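Local coordinates for Alr4995 protein (Nostoc sp., PDB 6LRG), which probably acts as a bifunctional enzyme, breaking arginine down to ornithine and ammonia in its dihydrolase region and converting ornithine to proline with NAD in its C-terminal region, at residues B[116-121]-B[137-142]; B[401-406]-B[421-426]; B[492-497]-B[633-638]. All coordinates share one frame; numbering follows the deposited sequence.

Contact 1: residues B[116-121]-B[137-142]. With ORN (L-ornithine), chain E.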
loop_
_atom_site.group_PDB
_atom_site.type_symbol
_atom_site.label_atom_id
_atom_site.label_comp_id
_atom_site.label_asym_id
_atom_site.label_seq_id
_atom_site.Cartn_x
_atom_site.Cartn_y
_atom_site.Cartn_z
ATOM N N PRO B 116 15.085 -42.189 -15.484
ATOM C CA PRO B 116 15.586 -41.437 -16.635
ATOM C C PRO B 116 17.021 -40.970 -16.464
ATOM O O PRO B 116 17.456 -40.568 -15.389
ATOM C CB PRO B 116 14.632 -40.234 -16.714
ATOM C CG PRO B 116 13.887 -40.239 -15.411
ATOM C CD PRO B 116 13.799 -41.662 -15.017
ATOM N N PHE B 117 17.760 -41.052 -17.554
ATOM C CA PHE B 117 19.130 -40.571 -17.610
ATOM C C PHE B 117 19.443 -40.323 -19.058
ATOM O O PHE B 117 19.211 -41.199 -19.881
ATOM C CB PHE B 117 20.115 -41.571 -17.026
ATOM C CG PHE B 117 21.527 -41.260 -17.366
ATOM C CD1 PHE B 117 22.149 -40.162 -16.810
ATOM C CD2 PHE B 117 22.229 -42.042 -18.272
ATOM C CE1 PHE B 117 23.445 -39.854 -17.131
ATOM C CE2 PHE B 117 23.531 -41.738 -18.610
ATOM C CZ PHE B 117 24.144 -40.646 -18.032
ATOM N N GLU B 118 19.941 -39.142 -19.386
ATOM C CA GLU B 118 19.981 -38.755 -20.794
ATOM C C GLU B 118 21.389 -38.455 -21.306
ATOM O O GLU B 118 21.590 -37.552 -22.107
ATOM C CB GLU B 118 19.046 -37.566 -21.033
ATOM C CG GLU B 118 17.583 -37.901 -20.684
ATOM C CD GLU B 118 16.534 -37.060 -21.431
ATOM O OE1 GLU B 118 16.896 -36.015 -22.015
ATOM O OE2 GLU B 118 15.333 -37.442 -21.413
ATOM N N GLY B 119 22.355 -39.244 -20.853
ATOM C CA GLY B 119 23.645 -39.348 -21.523
ATOM C C GLY B 119 24.683 -38.286 -21.248
ATOM O O GLY B 119 24.627 -37.575 -20.247
ATOM N N ALA B 120 25.643 -38.181 -22.154
ATOM C CA ALA B 120 26.699 -37.201 -22.016
ATOM C C ALA B 120 26.086 -35.819 -22.098
ATOM O O ALA B 120 26.648 -34.852 -21.598
ATOM C CB ALA B 120 27.781 -37.389 -23.096
ATOM N N GLY B 121 24.913 -35.737 -22.712
ATOM C CA GLY B 121 24.196 -34.478 -22.804
ATOM C C GLY B 121 23.856 -33.904 -21.435
ATOM O O GLY B 121 23.671 -32.694 -21.280
ATOM N N GLY B 137 17.386 -32.462 -12.322
ATOM C CA GLY B 137 16.439 -31.364 -12.321
ATOM C C GLY B 137 15.314 -31.508 -13.330
ATOM O O GLY B 137 14.164 -31.257 -13.005
ATOM N N PHE B 138 15.621 -31.921 -14.552
ATOM C CA PHE B 138 14.598 -31.980 -15.599
ATOM C C PHE B 138 14.545 -33.316 -16.352
ATOM O O PHE B 138 13.468 -33.845 -16.622
ATOM C CB PHE B 138 14.826 -30.830 -16.593
ATOM C CG PHE B 138 14.680 -29.458 -15.972
ATOM C CD1 PHE B 138 13.425 -28.926 -15.717
ATOM C CD2 PHE B 138 15.797 -28.719 -15.620
ATOM C CE1 PHE B 138 13.288 -27.676 -15.134
ATOM C CE2 PHE B 138 15.668 -27.477 -15.044
ATOM C CZ PHE B 138 14.408 -26.952 -14.803
ATOM N N ARG B 139 15.702 -33.864 -16.705
ATOM C CA ARG B 139 15.715 -35.081 -17.496
ATOM C C ARG B 139 16.317 -36.259 -16.740
ATOM O O ARG B 139 15.678 -37.289 -16.589
ATOM C CB ARG B 139 16.470 -34.846 -18.797
ATOM C CG ARG B 139 15.782 -33.856 -19.728
ATOM C CD ARG B 139 14.448 -34.367 -20.264
ATOM N NE ARG B 139 13.969 -33.471 -21.310
ATOM C CZ ARG B 139 14.263 -33.576 -22.606
ATOM N NH1 ARG B 139 15.019 -34.577 -23.051
ATOM N NH2 ARG B 139 13.785 -32.678 -23.468
ATOM N N SER B 140 17.545 -36.121 -16.266
ATOM C CA SER B 140 18.117 -37.191 -15.483
ATOM C C SER B 140 17.657 -37.130 -14.039
ATOM O O SER B 140 17.727 -36.087 -13.402
ATOM C CB SER B 140 19.631 -37.144 -15.549
ATOM O OG SER B 140 20.039 -37.215 -16.903
ATOM N N GLU B 141 17.189 -38.262 -13.533
ATOM C CA GLU B 141 16.895 -38.411 -12.127
ATOM C C GLU B 141 18.173 -38.453 -11.286
ATOM O O GLU B 141 19.172 -39.083 -11.661
ATOM C CB GLU B 141 16.070 -39.681 -11.893
ATOM C CG GLU B 141 15.315 -39.688 -10.547
ATOM C CD GLU B 141 14.066 -38.806 -10.542
ATOM O OE1 GLU B 141 13.523 -38.535 -9.448
ATOM O OE2 GLU B 141 13.612 -38.403 -11.632
ATOM N N LEU B 142 18.134 -37.772 -10.148
ATOM C CA LEU B 142 19.216 -37.808 -9.171
ATOM C C LEU B 142 19.661 -39.217 -8.837
ATOM O O LEU B 142 20.856 -39.473 -8.669
ATOM C CB LEU B 142 18.779 -37.107 -7.885
ATOM C CG LEU B 142 19.773 -37.206 -6.727
ATOM C CD1 LEU B 142 21.069 -36.548 -7.117
ATOM C CD2 LEU B 142 19.201 -36.564 -5.464
HETATM N N ORN E . 14.763 -32.379 -28.777
HETATM C CA ORN E . 15.815 -32.895 -27.957
HETATM C CB ORN E . 16.970 -31.918 -27.879
HETATM C CG ORN E . 18.091 -32.511 -27.053
HETATM C CD ORN E . 19.331 -31.653 -27.168
HETATM N NE ORN E . 20.203 -31.894 -26.060
HETATM C C ORN E . 15.249 -33.170 -26.584
HETATM O O ORN E . 15.665 -34.133 -25.888
HETATM O OXT ORN E . 14.327 -32.435 -26.152
#

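Contact 2: residues B[401-406]-B[421-426]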
loop_
_atom_site.group_PDB
_atom_site.type_symbol
_atom_site.label_atom_id
_atom_site.label_comp_id
_atom_site.label_asym_id
_atom_site.label_seq_id
_atom_site.Cartn_x
_atom_site.Cartn_y
_atom_site.Cartn_z
ATOM N N ASN B 401 12.378 -25.895 27.652
ATOM C CA ASN B 401 12.605 -24.514 27.259
ATOM C C ASN B 401 12.646 -24.377 25.763
ATOM O O ASN B 401 13.440 -23.609 25.233
ATOM C CB ASN B 401 13.902 -23.977 27.856
ATOM C CG ASN B 401 13.986 -24.183 29.344
ATOM O OD1 ASN B 401 13.033 -23.899 30.079
ATOM N ND2 ASN B 401 15.124 -24.675 29.807
ATOM N N GLN B 402 11.793 -25.133 25.083
ATOM C CA GLN B 402 11.765 -25.140 23.625
ATOM C C GLN B 402 11.632 -23.731 23.068
ATOM O O GLN B 402 10.813 -22.937 23.527
ATOM C CB GLN B 402 10.627 -26.013 23.122
ATOM C CG GLN B 402 10.604 -26.197 21.619
ATOM C CD GLN B 402 11.684 -27.145 21.124
ATOM O OE1 GLN B 402 12.006 -28.135 21.778
ATOM N NE2 GLN B 402 12.246 -26.844 19.973
ATOM N N ARG B 403 12.462 -23.431 22.090
ATOM C CA ARG B 403 12.525 -22.121 21.452
ATOM C C ARG B 403 13.132 -22.343 20.055
ATOM O O ARG B 403 13.901 -23.281 19.877
ATOM C CB ARG B 403 13.386 -21.160 22.277
ATOM C CG ARG B 403 13.822 -19.903 21.524
ATOM C CD ARG B 403 15.065 -19.297 22.121
ATOM N NE ARG B 403 15.220 -17.861 21.870
ATOM C CZ ARG B 403 15.350 -17.290 20.677
ATOM N NH1 ARG B 403 15.349 -18.016 19.565
ATOM N NH2 ARG B 403 15.499 -15.974 20.600
ATOM N N MET B 404 12.804 -21.510 19.074
ATOM C CA MET B 404 13.424 -21.626 17.752
ATOM C C MET B 404 14.816 -21.007 17.723
ATOM O O MET B 404 15.114 -20.111 18.518
ATOM C CB MET B 404 12.559 -20.961 16.677
ATOM C CG MET B 404 12.765 -19.453 16.537
ATOM S SD MET B 404 11.591 -18.771 15.317
ATOM C CE MET B 404 12.642 -17.643 14.432
ATOM N N ASP B 405 15.651 -21.501 16.802
ATOM C CA ASP B 405 16.976 -20.957 16.534
ATOM C C ASP B 405 17.903 -21.138 17.722
ATOM O O ASP B 405 18.772 -20.299 17.994
ATOM C CB ASP B 405 16.905 -19.479 16.149
ATOM C CG ASP B 405 16.255 -19.256 14.796
ATOM O OD1 ASP B 405 16.144 -20.219 14.019
ATOM O OD2 ASP B 405 15.868 -18.113 14.495
ATOM N N GLY B 406 17.713 -22.244 18.429
ATOM C CA GLY B 406 18.616 -22.610 19.502
ATOM C C GLY B 406 19.250 -23.958 19.218
ATOM O O GLY B 406 18.931 -24.608 18.210
ATOM N N CYS B 421 16.827 -26.709 25.324
ATOM C CA CYS B 421 17.065 -25.771 24.265
ATOM C C CYS B 421 17.762 -24.508 24.818
ATOM O O CYS B 421 17.293 -23.911 25.785
ATOM C CB CYS B 421 15.719 -25.458 23.625
ATOM S SG CYS B 421 15.778 -24.584 22.114
ATOM N N LYS B 422 18.897 -24.141 24.221
ATOM C CA LYS B 422 19.695 -22.988 24.642
ATOM C C LYS B 422 20.078 -22.164 23.424
ATOM O O LYS B 422 20.390 -22.728 22.381
ATOM C CB LYS B 422 20.976 -23.426 25.373
ATOM C CG LYS B 422 20.783 -23.895 26.808
ATOM C CD LYS B 422 22.050 -24.559 27.317
ATOM C CE LYS B 422 22.380 -24.143 28.743
ATOM N NZ LYS B 422 23.801 -23.645 28.852
ATOM N N ILE B 423 20.059 -20.844 23.535
ATOM C CA ILE B 423 20.576 -20.028 22.442
ATOM C C ILE B 423 22.082 -20.106 22.465
ATOM O O ILE B 423 22.671 -20.388 23.497
ATOM C CB ILE B 423 20.132 -18.531 22.515
ATOM C CG1 ILE B 423 20.577 -17.884 23.827
ATOM C CG2 ILE B 423 18.631 -18.401 22.304
ATOM C CD1 ILE B 423 20.227 -16.408 23.904
ATOM N N LEU B 424 22.697 -19.855 21.323
ATOM C CA LEU B 424 24.123 -20.067 21.156
ATOM C C LEU B 424 24.985 -19.455 22.263
ATOM O O LEU B 424 25.866 -20.128 22.805
ATOM C CB LEU B 424 24.561 -19.516 19.806
ATOM C CG LEU B 424 23.872 -20.123 18.578
ATOM C CD1 LEU B 424 24.697 -19.855 17.318
ATOM C CD2 LEU B 424 23.577 -21.613 18.732
ATOM N N ARG B 425 24.707 -18.203 22.627
ATOM C CA ARG B 425 25.580 -17.463 23.531
ATOM C C ARG B 425 25.476 -17.919 24.978
ATOM O O ARG B 425 26.199 -17.414 25.842
ATOM C CB ARG B 425 25.291 -15.963 23.440
ATOM C CG ARG B 425 23.896 -15.541 23.857
ATOM C CD ARG B 425 23.855 -14.028 24.089
ATOM N NE ARG B 425 22.604 -13.552 24.688
ATOM C CZ ARG B 425 21.573 -13.109 23.980
ATOM N NH1 ARG B 425 21.628 -13.103 22.657
ATOM N NH2 ARG B 425 20.485 -12.677 24.581
ATOM N N ASP B 426 24.566 -18.850 25.250
ATOM C CA ASP B 426 24.412 -19.382 26.596
ATOM C C ASP B 426 25.065 -20.743 26.762
ATOM O O ASP B 426 25.006 -21.328 27.836
ATOM C CB ASP B 426 22.947 -19.490 26.970
ATOM C CG ASP B 426 22.292 -18.135 27.173
ATOM O OD1 ASP B 426 23.004 -17.111 27.238
ATOM O OD2 ASP B 426 21.052 -18.101 27.283
#

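Contact 3: residues B[492-497]-B[633-638]. With NAD (nicotinamide-adenine-dinucleotide), chain C.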
loop_
_atom_site.group_PDB
_atom_site.type_symbol
_atom_site.label_atom_id
_atom_site.label_comp_id
_atom_site.label_asym_id
_atom_site.label_seq_id
_atom_site.Cartn_x
_atom_site.Cartn_y
_atom_site.Cartn_z
ATOM N N VAL B 492 28.454 8.593 4.036
ATOM C CA VAL B 492 28.087 7.570 4.999
ATOM C C VAL B 492 26.922 6.756 4.459
ATOM O O VAL B 492 26.035 7.283 3.777
ATOM C CB VAL B 492 27.714 8.188 6.352
ATOM C CG1 VAL B 492 27.285 7.107 7.349
ATOM C CG2 VAL B 492 28.878 9.004 6.908
ATOM N N VAL B 493 26.929 5.460 4.743
ATOM C CA VAL B 493 25.830 4.614 4.321
ATOM C C VAL B 493 25.165 3.938 5.506
ATOM O O VAL B 493 25.831 3.397 6.389
ATOM C CB VAL B 493 26.306 3.550 3.301
ATOM C CG1 VAL B 493 25.223 2.530 3.059
ATOM C CG2 VAL B 493 26.673 4.223 1.996
ATOM N N THR B 494 23.843 4.002 5.545
ATOM C CA THR B 494 23.087 3.170 6.472
ATOM C C THR B 494 22.317 2.178 5.622
ATOM O O THR B 494 21.740 2.556 4.600
ATOM C CB THR B 494 22.140 3.990 7.391
ATOM O OG1 THR B 494 21.118 4.611 6.615
ATOM C CG2 THR B 494 22.904 5.073 8.103
ATOM N N ALA B 495 22.334 0.910 6.017
ATOM C CA ALA B 495 21.778 -0.156 5.179
ATOM C C ALA B 495 21.065 -1.215 5.996
ATOM O O ALA B 495 21.526 -1.578 7.064
ATOM C CB ALA B 495 22.885 -0.806 4.356
ATOM N N GLY B 496 19.948 -1.714 5.484
ATOM C CA GLY B 496 19.239 -2.815 6.107
ATOM C C GLY B 496 19.305 -4.043 5.219
ATOM O O GLY B 496 19.802 -3.965 4.100
ATOM N N PRO B 497 18.789 -5.183 5.712
ATOM C CA PRO B 497 18.900 -6.478 5.039
ATOM C C PRO B 497 18.167 -6.505 3.716
ATOM O O PRO B 497 18.473 -7.345 2.871
ATOM C CB PRO B 497 18.249 -7.454 6.026
ATOM C CG PRO B 497 18.178 -6.754 7.287
ATOM C CD PRO B 497 18.051 -5.301 6.976
ATOM N N LEU B 633 19.657 3.350 2.884
ATOM C CA LEU B 633 19.174 2.268 2.054
ATOM C C LEU B 633 18.321 1.270 2.848
ATOM O O LEU B 633 18.842 0.366 3.502
ATOM C CB LEU B 633 20.363 1.568 1.386
ATOM C CG LEU B 633 21.313 2.475 0.584
ATOM C CD1 LEU B 633 22.571 1.700 0.149
ATOM C CD2 LEU B 633 20.617 3.104 -0.628
ATOM N N SER B 634 17.009 1.470 2.782
ATOM C CA SER B 634 16.013 0.608 3.411
ATOM C C SER B 634 16.336 0.199 4.837
ATOM O O SER B 634 16.354 -0.994 5.137
ATOM C CB SER B 634 15.825 -0.655 2.575
ATOM O OG SER B 634 15.326 -0.330 1.293
ATOM N N SER B 635 16.583 1.164 5.718
ATOM C CA SER B 635 16.953 0.823 7.094
ATOM C C SER B 635 15.972 1.327 8.140
ATOM O O SER B 635 16.057 0.937 9.307
ATOM C CB SER B 635 18.353 1.354 7.401
ATOM O OG SER B 635 18.588 2.579 6.721
ATOM N N MET B 636 15.034 2.162 7.704
ATOM C CA MET B 636 14.059 2.843 8.565
ATOM C C MET B 636 14.539 3.193 9.984
ATOM O O MET B 636 14.736 4.354 10.311
ATOM C CB MET B 636 12.790 2.017 8.671
ATOM C CG MET B 636 11.551 2.878 8.897
ATOM S SD MET B 636 10.513 2.325 10.271
ATOM C CE MET B 636 11.506 2.810 11.690
ATOM N N LEU B 637 14.725 2.188 10.828
ATOM C CA LEU B 637 15.112 2.442 12.212
ATOM C C LEU B 637 16.476 3.133 12.306
ATOM O O LEU B 637 16.651 4.100 13.047
ATOM C CB LEU B 637 15.122 1.131 12.993
ATOM C CG LEU B 637 15.743 1.091 14.383
ATOM C CD1 LEU B 637 14.839 1.797 15.380
ATOM C CD2 LEU B 637 16.025 -0.373 14.794
ATOM N N HIS B 638 17.445 2.645 11.542
ATOM C CA HIS B 638 18.774 3.226 11.609
ATOM C C HIS B 638 18.804 4.537 10.862
ATOM O O HIS B 638 19.632 5.390 11.146
ATOM C CB HIS B 638 19.811 2.256 11.069
ATOM C CG HIS B 638 19.863 0.988 11.845
ATOM N ND1 HIS B 638 20.776 0.770 12.852
ATOM C CD2 HIS B 638 19.068 -0.107 11.812
ATOM C CE1 HIS B 638 20.558 -0.416 13.391
ATOM N NE2 HIS B 638 19.528 -0.970 12.776
HETATM P PA NAD C . 8.401 -0.612 13.460
HETATM O O1A NAD C . 8.564 -1.934 14.136
HETATM O O2A NAD C . 9.396 -0.541 12.292
HETATM O O5B NAD C . 6.952 -0.381 12.820
HETATM C C5B NAD C . 5.765 -0.703 13.545
HETATM C C4B NAD C . 4.675 -1.247 12.570
HETATM O O4B NAD C . 3.390 -0.373 12.728
HETATM C C3B NAD C . 5.015 -1.144 11.364
HETATM O O3B NAD C . 5.128 -2.480 10.760
HETATM C C2B NAD C . 3.805 -0.325 10.557
HETATM O O2B NAD C . 3.552 -1.011 9.297
HETATM C C1B NAD C . 2.780 -0.371 11.314
HETATM N N9A NAD C . 1.907 0.848 11.219
HETATM C C8A NAD C . 1.997 2.149 10.840
HETATM N N7A NAD C . 0.785 2.738 11.050
HETATM C C5A NAD C . -0.052 1.802 11.568
HETATM C C6A NAD C . -1.397 1.872 11.967
HETATM N N6A NAD C . -2.391 2.894 11.993
HETATM N N1A NAD C . -2.022 0.769 12.463
HETATM C C2A NAD C . -1.338 -0.417 12.580
HETATM N N3A NAD C . -0.001 -0.496 12.187
HETATM C C4A NAD C . 0.636 0.622 11.681
HETATM O O3 NAD C . 8.740 0.560 14.562
HETATM P PN NAD C . 8.455 0.503 16.152
HETATM O O1N NAD C . 7.237 1.346 16.416
HETATM O O2N NAD C . 8.200 -0.907 16.700
HETATM O O5D NAD C . 9.698 1.169 16.891
HETATM C C5D NAD C . 11.025 0.943 16.438
HETATM C C4D NAD C . 11.987 1.260 17.617
HETATM O O4D NAD C . 12.398 2.512 17.553
HETATM C C3D NAD C . 11.195 1.104 18.919
HETATM O O3D NAD C . 11.780 0.233 19.814
HETATM C C2D NAD C . 11.105 2.567 19.476
HETATM O O2D NAD C . 10.989 2.620 20.971
HETATM C C1D NAD C . 12.160 3.164 19.036
HETATM N N1N NAD C . 11.843 4.591 19.051
HETATM C C2N NAD C . 12.239 5.444 20.107
HETATM C C3N NAD C . 11.858 6.817 20.085
HETATM C C7N NAD C . 12.203 7.863 21.196
HETATM O O7N NAD C . 13.026 7.642 22.080
HETATM N N7N NAD C . 11.477 9.105 21.206
HETATM C C4N NAD C . 11.092 7.286 19.021
HETATM C C5N NAD C . 10.693 6.425 18.003
HETATM C C6N NAD C . 11.071 5.072 18.015
#

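Contact 1: residues B[116-121]-B[137-142]
Glu118 and Arg139 reach each other through matching first torsions: in both, CG stands opposite the carbonyl carbon and beside the backbone N (chi1 -60° and -66°). Beyond CG the glutamate runs out extended, whereas the arginine bends at chi2, and its CB, CG and CD run alongside the Glu118 carboxylate before the guanidinium meets OE1. The two flat groups are steeply inclined, with planes 74° apart, and a bent salt bridge of 2.6 Å joins Arg139 NH1 to Glu118 OE1. OE1 offers its syn lone pair, and NH1 meets it somewhat tilted from the guanidinium plane. Arg139 then presents its outer edge to the bound ornithine: NH1 reaches ornithine O at 2.9 Å and NH2 reaches OXT at 2.7 Å, the two-pronged grip that makes arginine apt for an alpha-carboxylate. Were the arginine cut back to an alanine, the ornithine carboxylate would probably lose this paired hold and Glu118 one cationic partner. The glutamate also bonds His168 at OE1 and Leu86 N at OE2; His168 itself bonds ornithine, which places Glu118 probably in the second shell of a guanidino-group-modifying pocket. Beside the charged pair, Ser140, small enough to sit against the chain, takes the Glu118 N-H on OG at 3.1 Å and bonds Asp122 as well, while Glu141 N donates to Pro116 O at 3.0 Å. Pro116 lays CB against Arg139 O at 3.1 Å, its ring alongside the Glu141 side chain, whose carboxylate goes to Arg325 of the second subunit. Residues 116-121 lead into strand 123-125; the loop of residues 137-142 joins its antiparallel neighbour 132-136 to helix 145-152, while Phe117 packs on strand 73-76.

Contact 2: residues B[401-406]-B[421-426]
Cys421 is pressed into the curve of residues 401-406, and round it the contact is close. Its SG stands opposite the backbone N (chi1 -168°), which carries the sulfur against the Arg403 backbone, 3.2 Å from Arg403 O and 3.5 Å from Arg403 N. CB of Cys421 meanwhile rests 3.3 Å from Asn401 O. A small, weakly polar thiol suits this buried place, where it can lie against peptide groups. Gly406 completes the tight side: its CA lies 3.4 Å from Lys422 O, and a beta carbon there would collide with that oxygen and crowd the sulfur of Cys421. Asn401 and Asp405 both have positive phi, a conformation that these two residue types tolerate better than most, and they let the loop bend sharply. In this mixed sheet, strand 416-422 lies between 395-400, which runs parallel to it, and 407-413, which runs antiparallel; residues 401-406 carry the chain from one flanking strand to the other over the end of the middle one. Ser383 braces the loop, its OG bonded to Arg403 O and Gly406 N. The outer side is looser. The Asn401 side chain is exposed at the rim and touches lightly, its CB 4.0 Å from Cys421 O. Arg403, extended from CG to NE, crosses Ile423 so that CG2 sits over one guanidinium face, 3.5 Å from NE and toward the rim. The other branch of Ile423 puts CD1 over the middle of the Arg425 guanidinium, so the branched isoleucine serves two arginines. Met645 of the third subunit packs on Arg403. At the partly exposed end Lys422 NZ bonds Asp426 O at 2.8 Å, from above the carbonyl plane, and also pairs with Glu431.

Contact 3: residues B[492-497]-B[633-638]
Val493 and Leu633 cross at an angle, meeting by branch ends, CG1 to CD1 at 4.0 Å; the beta-branched valine suits its strand, and the leucine fills the space toward helix 680-692. Thr494 is turned another way. Its OG1 sits between the backbone N and the carbonyl carbon (chi1 66°), which brings it to hydrogen-bond Ser635 OG at 3.2 Å, while the Thr494 side chain also touches Ser639 and Val642 of helix 637-645. Ser635 OG is shared with Ser639. Between these side chains two parallel strands are laced: Leu633 N gives to Thr494 O at 2.8 Å, and Gly496 N reaches Leu633 O at 3.1 Å, nearly along the C=O axis. Gly496 must be bare, since a beta carbon would collide with Ser634 O. These are the adjacent first and fourth strands of the Rossmann sheet (order 3-2-1-4-5-6). Beyond the strand ends, Leu637 CD1 touches NAD O4D at 3.3 Å, the dinucleotide being hydrogen-bonded to the third subunit. The chemistry is consistent with a well-fixed strand end, where backbone bonds and the hydroxyl chain probably help position the start of helix 637-645 beside the nucleotide.

Contact 1 binds its ornithine in the dihydrolase region, whereas contact 3 lies beside NAD in the Rossmann region; their centres are about 45 Å apart and their nearest atoms about 27 Å, on opposite sides of the chain's centre. The two contacts are thus far apart within the chain, consistent with separate sites for two reactions. Contact 2 adjoins no bound ligand. Its centre is about 42 Å from that of contact 1 and about 28 Å from that of contact 3, with nearest atoms about 14 Å apart in the latter case. Contacts 2 and 3 both touch the third subunit, to which this NAD is hydrogen-bonded, while 116-121/137-142 meets the second.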